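Local coordinates for protein MmeI (Methylophilus methylotrophus, PDB 5HR4) that is a DNA restriction-modification enzyme that probably transfers methyl groups from S-adenosyl-L-methionine to N6 of adenines in DNA, at residues K217-E220 with D221-L225; A319-L322 with K323-P327; I382-L385 with R386-R390; G763-D766 with R767-S771. One frame throughout, in Å; residues are numbered along the deposited sequence.

Interaction 1. Residues K217-E220 with D221-L225; sequences KTLE and DGSDL
The loop that joins helix 209-217 to helix 225-235 folds back on itself through a type I beta turn from Leu219 to Gly222, closed by Gly222 N bonding to Leu219 O at 3.1 Å. A second bond then binds the end of this loop to its beginning: Leu219 N donates to Asp224 OD1 at 2.8 Å and a fairly straight 158°. The carboxylate is met on its syn side, with the donor 17° out of the plane, and OD2 adds a weak, longer share of the same N-H. Asp224 reaches it because CG sits between the backbone N and the carbonyl carbon (chi1 70°), which lays the carboxylate across the leucine side chain at about a right angle. The bond thus ties together the two ends of the loop connecting the helices, within the helicase spacer region of MmeI, and Thr218 lies beside the start of the second helix: Thr218 OG1 is 3.7 Å from Leu225 CD1, and Thr218 CG2 is 3.8 Å from Leu225 CB. Replacing Asp224 by an alanine would probably leave the amide of Leu219 without its carboxylate acceptor and free this part of the loop to shift. Leu219 CD1 rests 3.5 Å from Ser223 OG, while Asp221 runs alongside the leucine, pointing the same way. Thr218 also touches Arg276 of helix 273-283.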
loop_
_atom_site.group_PDB
_atom_site.type_symbol
_atom_site.label_atom_id
_atom_site.label_comp_id
_atom_site.label_asym_id
_atom_site.label_seq_id
_atom_site.Cartn_x
_atom_site.Cartn_y
_atom_site.Cartn_z
ATOM N N LYS A 217 -11.160 36.308 -27.929
ATOM C CA LYS A 217 -12.088 37.150 -27.199
ATOM C C LYS A 217 -11.588 37.510 -25.805
ATOM O O LYS A 217 -12.338 38.105 -25.029
ATOM C CB LYS A 217 -13.455 36.464 -27.118
ATOM C CG LYS A 217 -14.132 36.285 -28.474
ATOM C CD LYS A 217 -15.607 36.714 -28.464
ATOM C CE LYS A 217 -15.765 38.219 -28.664
ATOM N NZ LYS A 217 -17.148 38.589 -29.074
ATOM N N THR A 218 -10.338 37.195 -25.481
ATOM C CA THR A 218 -9.798 37.378 -24.139
ATOM C C THR A 218 -8.487 38.147 -24.196
ATOM O O THR A 218 -7.635 37.878 -25.047
ATOM C CB THR A 218 -9.587 36.023 -23.447
ATOM O OG1 THR A 218 -10.858 35.513 -23.029
ATOM C CG2 THR A 218 -8.703 36.162 -22.245
ATOM N N LEU A 219 -8.334 39.097 -23.268
ATOM C CA LEU A 219 -7.195 40.004 -23.263
ATOM C C LEU A 219 -5.907 39.274 -22.890
ATOM O O LEU A 219 -5.906 38.314 -22.111
ATOM C CB LEU A 219 -7.435 41.148 -22.283
ATOM C CG LEU A 219 -8.320 42.340 -22.647
ATOM C CD1 LEU A 219 -8.135 43.414 -21.593
ATOM C CD2 LEU A 219 -8.004 42.869 -24.051
ATOM N N GLU A 220 -4.792 39.760 -23.443
ATOM C CA GLU A 220 -3.511 39.084 -23.250
ATOM C C GLU A 220 -3.038 39.147 -21.800
ATOM O O GLU A 220 -2.340 38.233 -21.343
ATOM C CB GLU A 220 -2.459 39.685 -24.176
ATOM C CG GLU A 220 -1.057 39.157 -23.943
ATOM C CD GLU A 220 -0.006 40.056 -24.554
ATOM O OE1 GLU A 220 -0.399 41.038 -25.221
ATOM O OE2 GLU A 220 1.202 39.786 -24.371
ATOM N N ASP A 221 -3.400 40.204 -21.063
ATOM C CA ASP A 221 -2.991 40.328 -19.666
ATOM C C ASP A 221 -3.816 39.464 -18.722
ATOM O O ASP A 221 -3.546 39.460 -17.520
ATOM C CB ASP A 221 -3.064 41.789 -19.226
ATOM C CG ASP A 221 -4.456 42.395 -19.397
ATOM O OD1 ASP A 221 -5.285 41.849 -20.157
ATOM O OD2 ASP A 221 -4.724 43.442 -18.766
ATOM N N GLY A 222 -4.809 38.732 -19.227
ATOM C CA GLY A 222 -5.602 37.850 -18.395
ATOM C C GLY A 222 -6.594 38.539 -17.492
ATOM O O GLY A 222 -7.227 37.867 -16.673
ATOM N N SER A 223 -6.759 39.859 -17.628
ATOM C CA SER A 223 -7.601 40.616 -16.702
ATOM C C SER A 223 -9.074 40.227 -16.829
ATOM O O SER A 223 -9.778 40.116 -15.821
ATOM C CB SER A 223 -7.419 42.116 -16.942
ATOM O OG SER A 223 -7.826 42.477 -18.257
ATOM N N ASP A 224 -9.551 39.997 -18.054
ATOM C CA ASP A 224 -10.956 39.707 -18.313
ATOM C C ASP A 224 -11.268 38.218 -18.459
ATOM O O ASP A 224 -12.433 37.864 -18.666
ATOM C CB ASP A 224 -11.418 40.462 -19.574
ATOM C CG ASP A 224 -10.798 39.916 -20.866
ATOM O OD1 ASP A 224 -9.722 39.268 -20.823
ATOM O OD2 ASP A 224 -11.394 40.155 -21.941
ATOM N N LEU A 225 -10.276 37.335 -18.334
ATOM C CA LEU A 225 -10.508 35.936 -18.681
ATOM C C LEU A 225 -11.570 35.301 -17.798
ATOM O O LEU A 225 -12.385 34.500 -18.276
ATOM C CB LEU A 225 -9.213 35.140 -18.583
ATOM C CG LEU A 225 -9.411 33.642 -18.746
ATOM C CD1 LEU A 225 -9.991 33.309 -20.138
ATOM C CD2 LEU A 225 -8.074 32.977 -18.533
#

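Interaction 2. Residues A319-L322 with K323-P327; sequences ANIL and KLIKP
Residues 319-322 and 323-327 form successive turns of one alpha helix, as the i to i+4 bonds show: Lys323 N to Ala319 O at 3.1 Å, Ile325 N to Ile321 O at 2.8 Å and Lys326 N to Leu322 O at 3.1 Å. Ile321 O also accepts from Leu324 N, and the helix kinks at Pro327, whose nitrogen bonds to no earlier turn. Among the side chains, Asn320 and Lys323 lie side by side and point the same way. Lys323 NZ meets Asn320 OD1 at 2.9 Å, nearly in line with the amide C=O (163°), and the lysine's CD also passes 3.2 Å from that oxygen. The ammonium has further partners in Tyr600 OH and, by a cation-pi contact, Phe568. The apolar side is made by Ile321 CG2 against Ile325 CG2 and by Leu322 CD2 against Ile325 CD1, each pair 4.0 Å apart. Ile325 CG1 stands between the backbone N and the carbonyl carbon (chi1 66°), which brings CD1 to Leu322. Leu324 packs on strands 477-480 and 532-538; Ile321 packs on helix 368-388, and its side chain lies about 5 Å from the bound sinefungin, an arrangement consistent with a helix flanking the central sheet of a Rossmann-like methyltransferase beside its cofactor pocket.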
loop_
_atom_site.group_PDB
_atom_site.type_symbol
_atom_site.label_atom_id
_atom_site.label_comp_id
_atom_site.label_asym_id
_atom_site.label_seq_id
_atom_site.Cartn_x
_atom_site.Cartn_y
_atom_site.Cartn_z
ATOM N N ALA A 319 -2.328 -1.437 -14.571
ATOM C CA ALA A 319 -1.948 -2.842 -14.479
ATOM C C ALA A 319 -2.422 -3.463 -13.175
ATOM O O ALA A 319 -2.831 -4.626 -13.153
ATOM C CB ALA A 319 -0.442 -3.001 -14.612
ATOM N N ASN A 320 -2.379 -2.702 -12.077
ATOM C CA ASN A 320 -2.694 -3.278 -10.774
ATOM C C ASN A 320 -4.195 -3.443 -10.575
ATOM O O ASN A 320 -4.621 -4.424 -9.947
ATOM C CB ASN A 320 -2.066 -2.430 -9.675
ATOM C CG ASN A 320 -0.608 -2.803 -9.417
ATOM O OD1 ASN A 320 -0.182 -3.936 -9.688
ATOM N ND2 ASN A 320 0.153 -1.865 -8.879
ATOM N N ILE A 321 -4.998 -2.529 -11.139
ATOM C CA ILE A 321 -6.454 -2.700 -11.190
ATOM C C ILE A 321 -6.841 -3.915 -12.046
ATOM O O ILE A 321 -7.760 -4.673 -11.698
ATOM C CB ILE A 321 -7.117 -1.401 -11.699
ATOM C CG1 ILE A 321 -6.769 -0.236 -10.770
ATOM C CG2 ILE A 321 -8.619 -1.550 -11.805
ATOM C CD1 ILE A 321 -7.285 1.112 -11.241
ATOM N N LEU A 322 -6.153 -4.129 -13.174
ATOM C CA LEU A 322 -6.479 -5.293 -14.004
ATOM C C LEU A 322 -6.184 -6.605 -13.275
ATOM O O LEU A 322 -6.961 -7.558 -13.391
ATOM C CB LEU A 322 -5.753 -5.214 -15.349
ATOM C CG LEU A 322 -6.315 -4.079 -16.228
ATOM C CD1 LEU A 322 -5.433 -3.668 -17.428
ATOM C CD2 LEU A 322 -7.695 -4.462 -16.704
ATOM N N LYS A 323 -5.102 -6.680 -12.480
ATOM C CA LYS A 323 -4.897 -7.909 -11.706
ATOM C C LYS A 323 -5.992 -8.107 -10.672
ATOM O O LYS A 323 -6.159 -9.220 -10.158
ATOM C CB LYS A 323 -3.560 -7.946 -10.943
ATOM C CG LYS A 323 -2.466 -7.053 -11.417
ATOM C CD LYS A 323 -1.532 -6.753 -10.261
ATOM C CE LYS A 323 -0.089 -7.058 -10.612
ATOM N NZ LYS A 323 0.799 -6.688 -9.484
ATOM N N LEU A 324 -6.713 -7.042 -10.318
ATOM C CA LEU A 324 -7.754 -7.169 -9.313
ATOM C C LEU A 324 -9.134 -7.417 -9.927
ATOM O O LEU A 324 -9.881 -8.278 -9.438
ATOM C CB LEU A 324 -7.755 -5.925 -8.429
ATOM C CG LEU A 324 -8.674 -5.905 -7.213
ATOM C CD1 LEU A 324 -8.083 -4.931 -6.264
ATOM C CD2 LEU A 324 -10.099 -5.475 -7.564
ATOM N N ILE A 325 -9.494 -6.710 -11.002
ATOM C CA ILE A 325 -10.825 -6.924 -11.567
ATOM C C ILE A 325 -10.916 -8.145 -12.486
ATOM O O ILE A 325 -12.031 -8.630 -12.730
ATOM C CB ILE A 325 -11.330 -5.679 -12.322
ATOM C CG1 ILE A 325 -10.483 -5.417 -13.568
ATOM C CG2 ILE A 325 -11.381 -4.450 -11.381
ATOM C CD1 ILE A 325 -10.886 -4.178 -14.349
ATOM N N LYS A 326 -9.809 -8.659 -13.027
ATOM C CA LYS A 326 -9.945 -9.839 -13.888
ATOM C C LYS A 326 -10.447 -11.041 -13.102
ATOM O O LYS A 326 -11.474 -11.620 -13.495
ATOM C CB LYS A 326 -8.629 -10.159 -14.613
ATOM C CG LYS A 326 -8.268 -9.223 -15.775
ATOM C CD LYS A 326 -6.800 -9.426 -16.200
ATOM C CE LYS A 326 -6.672 -10.156 -17.539
ATOM N NZ LYS A 326 -7.465 -11.417 -17.545
ATOM N N PRO A 327 -9.823 -11.443 -11.986
ATOM C CA PRO A 327 -10.421 -12.510 -11.171
ATOM C C PRO A 327 -11.724 -12.108 -10.507
ATOM O O PRO A 327 -12.582 -12.971 -10.306
ATOM C CB PRO A 327 -9.341 -12.814 -10.119
ATOM C CG PRO A 327 -8.123 -12.085 -10.563
ATOM C CD PRO A 327 -8.584 -10.931 -11.372
#

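Interaction 3. Residues I382-L385 with R386-R390; sequences IEVL and RGLHR
Residues 382-388 close helix 368-388 with i to i+4 bonds, from Arg386 N to Ile382 O at 2.8 Å through Leu388 N to Val384 O, until the weak bond from His389 N to Leu385 O, where His389 leaves helical geometry. The side-chain contact is a salt bridge one turn apart, between Glu383 and Arg386. The guanidinium grips the carboxylate side-on: NE reaches Glu383 OE1 at 3.1 Å and NH2 reaches Glu383 OE2 at 2.7 Å, both oxygens being met on their syn sides. Both acceptors lie near the guanidinium plane, although the two flat groups are turned 29° against each other. The turn about the CB-CG bond of Glu383 (chi2 -45°) brings its carboxylate round to the arginine, which folds back alongside it. A glutamine here, having no negative charge and one oxygen fewer, would probably leave NE or NH2 without its mate. Ile382 CG2 lies 3.7 Å from Arg386 NH2, while Leu388 CD1 is loosely met by Val384 CG1 at 4.3 Å and by Leu385 CD2. Arg386 has a second carboxylate partner in Glu440, and Val384 and Leu388 face helix 344-355, as Glu383 and Val384 meet helix 318-340.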
loop_
_atom_site.group_PDB
_atom_site.type_symbol
_atom_site.label_atom_id
_atom_site.label_comp_id
_atom_site.label_asym_id
_atom_site.label_seq_id
_atom_site.Cartn_x
_atom_site.Cartn_y
_atom_site.Cartn_z
ATOM N N ILE A 382 -19.390 -3.750 -26.626
ATOM C CA ILE A 382 -19.299 -3.602 -28.084
ATOM C C ILE A 382 -19.468 -4.961 -28.766
ATOM O O ILE A 382 -20.243 -5.110 -29.716
ATOM C CB ILE A 382 -17.963 -2.950 -28.496
ATOM C CG1 ILE A 382 -18.028 -1.429 -28.453
ATOM C CG2 ILE A 382 -17.549 -3.388 -29.909
ATOM C CD1 ILE A 382 -16.652 -0.777 -28.654
ATOM N N GLU A 383 -18.726 -5.964 -28.299
ATOM C CA GLU A 383 -18.842 -7.296 -28.870
ATOM C C GLU A 383 -20.238 -7.863 -28.664
ATOM O O GLU A 383 -20.721 -8.635 -29.501
ATOM C CB GLU A 383 -17.775 -8.221 -28.266
ATOM C CG GLU A 383 -16.329 -7.757 -28.512
ATOM C CD GLU A 383 -16.086 -7.300 -29.962
ATOM O OE1 GLU A 383 -16.523 -7.991 -30.911
ATOM O OE2 GLU A 383 -15.459 -6.241 -30.167
ATOM N N VAL A 384 -20.916 -7.478 -27.575
ATOM C CA VAL A 384 -22.290 -7.940 -27.367
ATOM C C VAL A 384 -23.200 -7.388 -28.453
ATOM O O VAL A 384 -23.965 -8.126 -29.085
ATOM C CB VAL A 384 -22.793 -7.558 -25.963
ATOM C CG1 VAL A 384 -24.313 -7.631 -25.924
ATOM C CG2 VAL A 384 -22.177 -8.477 -24.910
ATOM N N LEU A 385 -23.130 -6.077 -28.690
ATOM C CA LEU A 385 -23.912 -5.489 -29.774
ATOM C C LEU A 385 -23.475 -6.017 -31.135
ATOM O O LEU A 385 -24.309 -6.117 -32.043
ATOM C CB LEU A 385 -23.827 -3.964 -29.717
ATOM C CG LEU A 385 -24.539 -3.538 -28.429
ATOM C CD1 LEU A 385 -24.422 -2.029 -28.063
ATOM C CD2 LEU A 385 -25.984 -3.959 -28.546
ATOM N N ARG A 386 -22.192 -6.372 -31.300
ATOM C CA ARG A 386 -21.767 -7.032 -32.538
ATOM C C ARG A 386 -22.505 -8.348 -32.700
ATOM O O ARG A 386 -23.061 -8.637 -33.767
ATOM C CB ARG A 386 -20.247 -7.249 -32.546
ATOM C CG ARG A 386 -19.653 -7.856 -33.840
ATOM C CD ARG A 386 -18.552 -6.949 -34.439
ATOM N NE ARG A 386 -17.532 -6.559 -33.454
ATOM C CZ ARG A 386 -16.727 -5.501 -33.566
ATOM N NH1 ARG A 386 -16.815 -4.698 -34.617
ATOM N NH2 ARG A 386 -15.831 -5.236 -32.621
ATOM N N GLY A 387 -22.591 -9.114 -31.616
ATOM C CA GLY A 387 -23.364 -10.336 -31.578
ATOM C C GLY A 387 -24.815 -10.125 -31.939
ATOM O O GLY A 387 -25.292 -10.660 -32.945
ATOM N N LEU A 388 -25.518 -9.326 -31.135
ATOM C CA LEU A 388 -26.960 -9.158 -31.273
ATOM C C LEU A 388 -27.398 -8.683 -32.660
ATOM O O LEU A 388 -28.552 -8.925 -33.031
ATOM C CB LEU A 388 -27.453 -8.177 -30.204
ATOM C CG LEU A 388 -27.558 -8.756 -28.789
ATOM C CD1 LEU A 388 -28.187 -7.748 -27.831
ATOM C CD2 LEU A 388 -28.330 -10.075 -28.789
ATOM N N HIS A 389 -26.516 -8.025 -33.431
ATOM C CA HIS A 389 -26.905 -7.312 -34.651
ATOM C C HIS A 389 -27.666 -8.204 -35.627
ATOM O O HIS A 389 -27.079 -9.082 -36.279
ATOM C CB HIS A 389 -25.679 -6.700 -35.346
ATOM C CG HIS A 389 -26.015 -5.902 -36.573
ATOM N ND1 HIS A 389 -27.023 -4.960 -36.598
ATOM C CD2 HIS A 389 -25.483 -5.915 -37.819
ATOM C CE1 HIS A 389 -27.096 -4.427 -37.806
ATOM N NE2 HIS A 389 -26.171 -4.987 -38.564
ATOM N N ARG A 390 -28.983 -7.980 -35.715
ATOM C CA ARG A 390 -29.891 -8.739 -36.565
ATOM C C ARG A 390 -30.256 -7.992 -37.842
ATOM O O ARG A 390 -31.155 -8.424 -38.570
ATOM C CB ARG A 390 -31.155 -9.104 -35.781
#

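Interaction 4. Residues G763-D766 with R767-S771; sequences GFVD and RNVIS
Val765, at the end of strand 763-765, turns its CG1 methyl to both methyls of Val769, and the two side chains cross at about a right angle. The CG1 branch is anti to the backbone N (chi1 -167°), which carries it into this apolar contact between the residue that ends the strand and the one that closes the following turn. Asp766 follows and does the polar work twice over. Its carbonyl oxygen accepts Val769 N at 3.1 Å, the closing bond of a type I beta turn from Asp766 to Val769; the donor stands well above the carbonyl plane. Its carboxylate reaches Asn768 N through OD1 at 2.6 Å and 156°, which makes an Asx turn within the same bend. Here OD1 is met on its anti side, and the donor lies 35° out of the carboxylate plane. Two successive amides of the turn are thus held by one aspartate, by main chain and side chain. Asp766 CB also lies 3.8 Å from Val769 CG1, adding an apolar touch beside the turn. The bend carries the chain between two sheets of the target recognition domain: strand 763-765 edges the antiparallel sheet beside strand 746-750, whereas strand 770-771 edges the mixed sheet beside strand 673-677, with Val769 O bound to Tyr746 and Gln741.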
loop_
_atom_site.group_PDB
_atom_site.type_symbol
_atom_site.label_atom_id
_atom_site.label_comp_id
_atom_site.label_asym_id
_atom_site.label_seq_id
_atom_site.Cartn_x
_atom_site.Cartn_y
_atom_site.Cartn_z
ATOM N N GLY A 763 25.186 -14.500 15.866
ATOM C CA GLY A 763 26.507 -14.836 16.377
ATOM C C GLY A 763 26.679 -14.439 17.827
ATOM O O GLY A 763 25.786 -13.853 18.443
ATOM N N PHE A 764 27.852 -14.765 18.374
ATOM C CA PHE A 764 28.156 -14.463 19.765
ATOM C C PHE A 764 28.945 -13.168 19.890
ATOM O O PHE A 764 29.786 -12.840 19.047
ATOM C CB PHE A 764 28.939 -15.589 20.424
ATOM C CG PHE A 764 28.125 -16.810 20.690
ATOM C CD1 PHE A 764 27.313 -16.886 21.808
ATOM C CD2 PHE A 764 28.183 -17.900 19.827
ATOM C CE1 PHE A 764 26.565 -18.033 22.060
ATOM C CE2 PHE A 764 27.442 -19.048 20.070
ATOM C CZ PHE A 764 26.633 -19.117 21.180
ATOM N N VAL A 765 28.660 -12.434 20.968
ATOM C CA VAL A 765 29.205 -11.104 21.198
ATOM C C VAL A 765 29.655 -10.981 22.651
ATOM O O VAL A 765 29.029 -11.539 23.561
ATOM C CB VAL A 765 28.160 -10.017 20.854
ATOM C CG1 VAL A 765 28.808 -8.667 20.793
ATOM C CG2 VAL A 765 27.484 -10.321 19.541
ATOM N N ASP A 766 30.743 -10.229 22.863
ATOM C CA ASP A 766 31.288 -10.020 24.205
ATOM C C ASP A 766 30.359 -9.165 25.069
ATOM O O ASP A 766 29.711 -8.229 24.593
ATOM C CB ASP A 766 32.667 -9.350 24.137
ATOM C CG ASP A 766 33.289 -9.141 25.528
ATOM O OD1 ASP A 766 33.024 -8.082 26.157
ATOM O OD2 ASP A 766 34.041 -10.032 25.996
ATOM N N ARG A 767 30.328 -9.481 26.371
ATOM C CA ARG A 767 29.430 -8.807 27.308
ATOM C C ARG A 767 29.695 -7.311 27.403
ATOM O O ARG A 767 28.828 -6.573 27.884
ATOM C CB ARG A 767 29.549 -9.437 28.702
ATOM C CG ARG A 767 30.950 -9.353 29.309
ATOM C CD ARG A 767 30.975 -10.005 30.668
ATOM N NE ARG A 767 32.180 -9.686 31.425
ATOM C CZ ARG A 767 32.257 -8.700 32.313
ATOM N NH1 ARG A 767 31.190 -7.939 32.545
ATOM N NH2 ARG A 767 33.397 -8.477 32.968
ATOM N N ASN A 768 30.858 -6.841 26.949
ATOM C CA ASN A 768 31.196 -5.426 27.052
ATOM C C ASN A 768 30.723 -4.598 25.864
ATOM O O ASN A 768 30.777 -3.363 25.923
ATOM C CB ASN A 768 32.709 -5.247 27.230
ATOM C CG ASN A 768 33.139 -5.344 28.691
ATOM O OD1 ASN A 768 32.461 -4.821 29.580
ATOM N ND2 ASN A 768 34.262 -6.026 28.945
ATOM N N VAL A 769 30.266 -5.214 24.805
ATOM C CA VAL A 769 29.740 -4.443 23.688
ATOM C C VAL A 769 28.250 -4.241 23.912
ATOM O O VAL A 769 27.536 -5.156 24.337
ATOM C CB VAL A 769 30.037 -5.124 22.334
ATOM C CG1 VAL A 769 30.937 -6.356 22.513
ATOM C CG2 VAL A 769 28.739 -5.416 21.575
ATOM N N ILE A 770 27.792 -3.023 23.677
ATOM C CA ILE A 770 26.409 -2.651 23.918
ATOM C C ILE A 770 25.629 -2.928 22.636
ATOM O O ILE A 770 26.005 -2.436 21.568
ATOM C CB ILE A 770 26.315 -1.173 24.325
ATOM C CG1 ILE A 770 27.124 -0.919 25.610
ATOM C CG2 ILE A 770 24.872 -0.734 24.468
ATOM C CD1 ILE A 770 26.597 -1.650 26.869
ATOM N N SER A 771 24.559 -3.724 22.731
ATOM C CA SER A 771 23.734 -4.055 21.563
ATOM C C SER A 771 22.538 -3.112 21.457
ATOM O O SER A 771 21.842 -2.871 22.448
ATOM C CB SER A 771 23.250 -5.505 21.617
ATOM O OG SER A 771 22.800 -5.858 22.916
#

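In the fold
Along the chain the four contacts come strictly in series, none enclosing or crossing another, and each is a local contact within one continuous stretch: a loop, two helices and a turn between strands. Interaction 1 closes the loop between helices 209-217 and 225-235, far from the DNA at about 35 Å by nearest atoms. Interaction 2 then lies on helix 318-340, near sinefungin, and interaction 3 ends helix 368-388; their centres are 26 Å apart, and the two helices pack together, linking Ile321 to Phe369 and Glu383 to Trp334. Interaction 4 turns the chain between two sheets of the target recognition domain, with its centre about 75 Å from that of interaction 3, on the other side of the chain's centre.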